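Local coordinates for protein UDP-galactopyranose mutase (Deinococcus radiodurans, PDB 3HDQ) that binds FAD and UDP-galactopyranose and probably interconverts UDP-galactopyranose and UDP-galactofuranose as a flavin-dependent mutase, at residues V58-H63 with D242-A247. Residues are numbered along the deposited sequence; the frame is centred on the assembly and turned at random.
Sequences VDRRPH and DYREIA. With FAD (flavin-adenine dinucleotide), chain L.
Arg60 and Asp242 bring the two backbones closest, with CA atoms 4.5 Å apart. No direct hydrogen bond joins the segments; a salt bridge and the bound FAD do. Both are loops that follow neighbouring parallel strands, 55-58 and 235-239, of the Rossmann-type sheet. Together they hold the adenosine end of FAD. Asp59, just after strand 55-58, takes the ribose: its OD1 accepts from FAD O2B at 2.8 Å, and its OD2 from FAD O3B at 2.9 Å. This matches the acidic, ribose-binding residue at the end of the second strand in Rossmann-type FAD sites. Asp59 OD1 also accepts from Arg61 N through its anti lone pair, closing an Asx turn. With an alanine here, both ribose hydroxyls and Arg61 N would probably be left without this acceptor. On the adenine, Tyr243 N donates to FAD N1A (3.3 Å, 161°). FAD N6A sits at the edge of the Tyr243 ring, near its plane, 3.2 Å from Tyr243 CD2. Asp242 OD1 receives a weak bond from FAD N6A and closes a second Asx turn with Arg244 N. The Arg60 chain bends twice between CB and NE, bringing one guanidinium face over the N6A and C6A side of the adenine, offset toward the rim. Val58 CG1 packs on Tyr243 CB at 3.9 Å. The salt bridge from Arg60 NH2 to Asp242 OD2 measures 3.0 Å, with guanidinium and carboxylate planes 87° apart.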
ATOM      1  N   VAL A  58       7.619  -2.517 -14.280  1.00 24.74           N
ATOM      2  CA  VAL A  58       6.596  -3.535 -14.181  1.00 23.16           C
ATOM      3  C   VAL A  58       6.979  -4.593 -13.141  1.00 27.49           C
ATOM      4  O   VAL A  58       8.159  -4.878 -12.932  1.00 24.94           O
ATOM      5  CB  VAL A  58       6.332  -4.149 -15.569  1.00 30.88           C
ATOM      6  CG1 VAL A  58       7.461  -5.096 -15.970  1.00 33.32           C
ATOM      7  CG2 VAL A  58       5.000  -4.860 -15.595  1.00 34.52           C
ATOM      8  N   ASP A  59       5.984  -5.150 -12.460  1.00 28.26           N
ATOM      9  CA  ASP A  59       6.228  -6.298 -11.590  1.00 22.15           C
ATOM     10  C   ASP A  59       5.022  -7.216 -11.652  1.00 25.40           C
ATOM     11  O   ASP A  59       3.878  -6.756 -11.696  1.00 25.44           O
ATOM     12  CB  ASP A  59       6.502  -5.845 -10.149  1.00 21.77           C
ATOM     13  CG  ASP A  59       7.272  -6.888  -9.330  1.00 27.60           C
ATOM     14  OD1 ASP A  59       6.769  -8.021  -9.139  1.00 28.32           O
ATOM     15  OD2 ASP A  59       8.380  -6.561  -8.859  1.00 24.36           O
ATOM     16  N   ARG A  60       5.266  -8.518 -11.656  1.00 27.90           N
ATOM     17  CA  ARG A  60       4.163  -9.466 -11.688  1.00 28.18           C
ATOM     18  C   ARG A  60       3.462  -9.518 -10.341  1.00 29.54           C
ATOM     19  O   ARG A  60       2.323  -9.976 -10.254  1.00 29.26           O
ATOM     20  CB  ARG A  60       4.656 -10.863 -12.079  1.00 35.18           C
ATOM     21  CG  ARG A  60       5.182 -11.682 -10.914  1.00 39.51           C
ATOM     22  CD  ARG A  60       6.489 -12.384 -11.261  1.00 44.31           C
ATOM     23  NE  ARG A  60       6.332 -13.400 -12.300  1.00 51.15           N
ATOM     24  CZ  ARG A  60       7.336 -14.126 -12.794  1.00 58.55           C
ATOM     25  NH1 ARG A  60       8.576 -13.962 -12.339  1.00 53.76           N
ATOM     26  NH2 ARG A  60       7.102 -15.020 -13.750  1.00 59.22           N
ATOM     27  N   ARG A  61       4.136  -9.063  -9.284  1.00 25.40           N
ATOM     28  CA  ARG A  61       3.487  -8.996  -7.971  1.00 28.23           C
ATOM     29  C   ARG A  61       2.526  -7.810  -7.932  1.00 25.33           C
ATOM     30  O   ARG A  61       2.613  -6.928  -8.782  1.00 28.75           O
ATOM     31  CB  ARG A  61       4.526  -8.922  -6.850  1.00 31.71           C
ATOM     32  CG  ARG A  61       5.212 -10.253  -6.609  1.00 30.09           C
ATOM     33  CD  ARG A  61       6.467 -10.089  -5.785  1.00 35.97           C
ATOM     34  NE  ARG A  61       6.981 -11.391  -5.368  1.00 35.76           N
ATOM     35  CZ  ARG A  61       8.214 -11.600  -4.924  1.00 33.00           C
ATOM     36  NH1 ARG A  61       9.065 -10.591  -4.834  1.00 35.58           N
ATOM     37  NH2 ARG A  61       8.597 -12.824  -4.577  1.00 38.04           N
ATOM     38  N   PRO A  62       1.589  -7.798  -6.973  1.00 24.92           N
ATOM     39  CA  PRO A  62       0.609  -6.703  -6.952  1.00 26.72           C
ATOM     40  C   PRO A  62       1.100  -5.522  -6.140  1.00 28.03           C
ATOM     41  O   PRO A  62       0.307  -4.645  -5.828  1.00 28.11           O
ATOM     42  CB  PRO A  62      -0.606  -7.313  -6.240  1.00 26.17           C
ATOM     43  CG  PRO A  62      -0.118  -8.646  -5.640  1.00 27.72           C
ATOM     44  CD  PRO A  62       1.353  -8.773  -5.896  1.00 27.53           C
ATOM     45  N   HIS A  63       2.384  -5.495  -5.801  1.00 32.79           N
ATOM     46  CA  HIS A  63       2.930  -4.414  -4.985  1.00 28.70           C
ATOM     47  C   HIS A  63       4.356  -4.117  -5.429  1.00 25.43           C
ATOM     48  O   HIS A  63       4.963  -4.930  -6.114  1.00 28.32           O
ATOM     49  CB  HIS A  63       2.937  -4.833  -3.518  1.00 30.23           C
ATOM     50  CG  HIS A  63       3.798  -6.027  -3.252  1.00 30.04           C
ATOM     51  ND1 HIS A  63       5.172  -5.980  -3.328  1.00 25.73           N
ATOM     52  CD2 HIS A  63       3.481  -7.307  -2.937  1.00 26.11           C
ATOM     53  CE1 HIS A  63       5.667  -7.178  -3.062  1.00 27.74           C
ATOM     54  NE2 HIS A  63       4.662  -8.000  -2.822  1.00 26.37           N
ATOM     55  N   ASP A 242       3.332  -9.638 -15.598  1.00 31.17           N
ATOM     56  CA  ASP A 242       4.542 -10.260 -16.134  1.00 29.53           C
ATOM     57  C   ASP A 242       4.956  -9.467 -17.362  1.00 28.56           C
ATOM     58  O   ASP A 242       4.119  -9.212 -18.225  1.00 29.36           O
ATOM     59  CB  ASP A 242       4.260 -11.713 -16.528  1.00 32.32           C
ATOM     60  CG  ASP A 242       5.538 -12.525 -16.746  1.00 38.34           C
ATOM     61  OD1 ASP A 242       6.328 -12.190 -17.654  1.00 32.91           O
ATOM     62  OD2 ASP A 242       5.741 -13.510 -16.004  1.00 39.36           O
ATOM     63  N   TYR A 243       6.225  -9.071 -17.455  1.00 26.93           N
ATOM     64  CA  TYR A 243       6.656  -8.258 -18.595  1.00 27.41           C
ATOM     65  C   TYR A 243       6.265  -8.929 -19.902  1.00 30.54           C
ATOM     66  O   TYR A 243       5.954  -8.262 -20.892  1.00 33.89           O
ATOM     67  CB  TYR A 243       8.157  -7.958 -18.574  1.00 27.34           C
ATOM     68  CG  TYR A 243       9.036  -9.116 -19.007  1.00 30.82           C
ATOM     69  CD1 TYR A 243       9.604  -9.153 -20.273  1.00 29.25           C
ATOM     70  CD2 TYR A 243       9.305 -10.164 -18.139  1.00 31.23           C
ATOM     71  CE1 TYR A 243      10.415 -10.224 -20.667  1.00 34.03           C
ATOM     72  CE2 TYR A 243      10.107 -11.228 -18.514  1.00 32.67           C
ATOM     73  CZ  TYR A 243      10.659 -11.257 -19.778  1.00 36.24           C
ATOM     74  OH  TYR A 243      11.453 -12.322 -20.137  1.00 35.82           O
ATOM     75  N   ARG A 244       6.258 -10.252 -19.898  1.00 25.58           N
ATOM     76  CA  ARG A 244       5.917 -10.988 -21.103  1.00 31.81           C
ATOM     77  C   ARG A 244       4.478 -10.763 -21.577  1.00 33.13           C
ATOM     78  O   ARG A 244       4.205 -10.837 -22.767  1.00 37.72           O
ATOM     79  CB  ARG A 244       6.232 -12.470 -20.929  1.00 32.34           C
ATOM     80  CG  ARG A 244       7.728 -12.714 -20.770  1.00 34.93           C
ATOM     81  CD  ARG A 244       8.050 -14.188 -20.599  1.00 40.06           C
ATOM     82  NE  ARG A 244       7.594 -14.711 -19.314  1.00 43.76           N
ATOM     83  CZ  ARG A 244       8.400 -15.188 -18.370  1.00 51.05           C
ATOM     84  NH1 ARG A 244       9.716 -15.215 -18.571  1.00 49.67           N
ATOM     85  NH2 ARG A 244       7.890 -15.649 -17.231  1.00 42.42           N
ATOM     86  N   GLU A 245       3.561 -10.464 -20.662  1.00 32.37           N
ATOM     87  CA  GLU A 245       2.191 -10.154 -21.071  1.00 36.25           C
ATOM     88  C   GLU A 245       2.112  -8.809 -21.799  1.00 32.38           C
ATOM     89  O   GLU A 245       1.073  -8.462 -22.351  1.00 35.19           O
ATOM     90  CB  GLU A 245       1.237 -10.155 -19.877  1.00 31.33           C
ATOM     91  CG  GLU A 245       1.257 -11.430 -19.043  1.00 37.67           C
ATOM     92  CD  GLU A 245       0.404 -11.310 -17.792  1.00 39.97           C
ATOM     93  OE1 GLU A 245       0.962 -11.088 -16.697  1.00 40.13           O
ATOM     94  OE2 GLU A 245      -0.831 -11.406 -17.909  1.00 47.54           O
ATOM     95  N   ILE A 246       3.229  -8.086 -21.842  1.00 30.65           N
ATOM     96  CA  ILE A 246       3.222  -6.684 -22.255  1.00 31.08           C
ATOM     97  C   ILE A 246       4.234  -6.359 -23.360  1.00 37.20           C
ATOM     98  O   ILE A 246       4.020  -5.452 -24.166  1.00 35.96           O
ATOM     99  CB  ILE A 246       3.451  -5.779 -21.016  1.00 36.01           C
ATOM    100  CG1 ILE A 246       2.236  -4.895 -20.796  1.00 39.70           C
ATOM    101  CG2 ILE A 246       4.771  -5.007 -21.075  1.00 39.16           C
ATOM    102  CD1 ILE A 246       0.992  -5.709 -20.615  1.00 40.36           C
ATOM    103  N   ALA A 247       5.321  -7.124 -23.403  1.00 39.92           N
ATOM    104  CA  ALA A 247       6.468  -6.828 -24.268  1.00 40.09           C
ATOM    105  C   ALA A 247       6.231  -6.909 -25.786  1.00 39.18           C
ATOM    106  O   ALA A 247       7.021  -6.389 -26.560  1.00 36.09           O
ATOM    107  CB  ALA A 247       7.657  -7.696 -23.875  1.00 38.57           C
TER
HETATM  108  PA  FAD L 450      13.915  -8.681  -5.852  1.00 29.25           P
HETATM  109  O1A FAD L 450      13.462  -8.141  -4.626  1.00 29.34           O
HETATM  110  O2A FAD L 450      13.769 -10.077  -5.826  1.00 34.04           O
HETATM  111  O5B FAD L 450      13.020  -8.066  -6.954  1.00 32.32           O
HETATM  112  C5B FAD L 450      12.960  -8.508  -8.257  1.00 23.01           C
HETATM  113  C4B FAD L 450      11.554  -8.311  -8.722  1.00 28.61           C
HETATM  114  O4B FAD L 450      11.427  -8.724 -10.035  1.00 28.89           O
HETATM  115  C3B FAD L 450      10.636  -9.196  -7.915  1.00 29.11           C
HETATM  116  O3B FAD L 450       9.722  -8.477  -7.157  1.00 28.51           O
HETATM  117  C2B FAD L 450       9.923 -10.017  -8.937  1.00 31.51           C
HETATM  118  O2B FAD L 450       8.586 -10.091  -8.618  1.00 32.88           O
HETATM  119  C1B FAD L 450      10.173  -9.265 -10.211  1.00 27.65           C
HETATM  120  N9A FAD L 450      10.059 -10.135 -11.377  1.00 33.02           N
HETATM  121  C8A FAD L 450      10.704 -11.277 -11.638  1.00 35.17           C
HETATM  122  N7A FAD L 450      10.310 -11.759 -12.789  1.00 33.20           N
HETATM  123  C5A FAD L 450       9.402 -10.940 -13.294  1.00 36.02           C
HETATM  124  C6A FAD L 450       8.655 -10.941 -14.451  1.00 32.29           C
HETATM  125  N6A FAD L 450       8.891 -11.796 -15.386  1.00 35.26           N
HETATM  126  N1A FAD L 450       7.781  -9.945 -14.702  1.00 36.68           N
HETATM  127  C2A FAD L 450       7.623  -8.949 -13.807  1.00 31.95           C
HETATM  128  N3A FAD L 450       8.354  -8.948 -12.674  1.00 28.63           N
HETATM  129  C4A FAD L 450       9.220  -9.923 -12.408  1.00 33.59           C
HETATM  130  N1  FAD L 450      19.134  -8.149   2.660  1.00 28.21           N
HETATM  131  C2  FAD L 450      19.688  -7.361   3.588  1.00 27.59           C
HETATM  132  O2  FAD L 450      20.437  -6.481   3.289  1.00 26.62           O
HETATM  133  N3  FAD L 450      19.374  -7.576   4.869  1.00 31.22           N
HETATM  134  C4  FAD L 450      18.515  -8.565   5.213  1.00 32.08           C
HETATM  135  O4  FAD L 450      18.228  -8.767   6.344  1.00 28.01           O
HETATM  136  C4X FAD L 450      17.982  -9.354   4.261  1.00 28.82           C
HETATM  137  N5  FAD L 450      17.141 -10.346   4.618  1.00 30.04           N
HETATM  138  C5X FAD L 450      16.604 -11.134   3.665  1.00 32.63           C
HETATM  139  C6  FAD L 450      15.738 -12.133   4.037  1.00 29.98           C
HETATM  140  C7  FAD L 450      15.184 -12.936   3.081  1.00 30.78           C
HETATM  141  C7M FAD L 450      14.260 -14.017   3.464  1.00 25.16           C
HETATM  142  C8  FAD L 450      15.478 -12.738   1.763  1.00 29.00           C
HETATM  143  C8M FAD L 450      14.859 -13.644   0.766  1.00 28.45           C
HETATM  144  C9  FAD L 450      16.342 -11.728   1.391  1.00 29.23           C
HETATM  145  C9A FAD L 450      16.918 -10.921   2.340  1.00 28.48           C
HETATM  146  N10 FAD L 450      17.768  -9.911   1.992  1.00 30.45           N
HETATM  147  C10 FAD L 450      18.295  -9.142   2.967  1.00 27.35           C
HETATM  148  C1' FAD L 450      18.225  -9.720   0.593  1.00 31.02           C
HETATM  149  C2' FAD L 450      17.333  -8.805  -0.214  1.00 31.73           C
HETATM  150  O2' FAD L 450      16.097  -9.422  -0.266  1.00 37.30           O
HETATM  151  C3' FAD L 450      17.820  -8.596  -1.644  1.00 40.22           C
HETATM  152  O3' FAD L 450      19.014  -7.957  -1.754  1.00 51.24           O
HETATM  153  C4' FAD L 450      16.979  -7.587  -2.337  1.00 35.77           C
HETATM  154  O4' FAD L 450      15.727  -7.696  -1.734  1.00 27.59           O
HETATM  155  C5' FAD L 450      16.980  -7.912  -3.801  1.00 36.74           C
HETATM  156  O5' FAD L 450      16.628  -6.874  -4.638  1.00 32.02           O
HETATM  157  P   FAD L 450      16.343  -7.185  -6.130  1.00 27.55           P
HETATM  158  O1P FAD L 450      15.772  -6.049  -6.739  1.00 26.34           O
HETATM  159  O2P FAD L 450      17.589  -7.466  -6.736  1.00 27.04           O
HETATM  160  O3P FAD L 450      15.418  -8.439  -6.199  1.00 28.59           O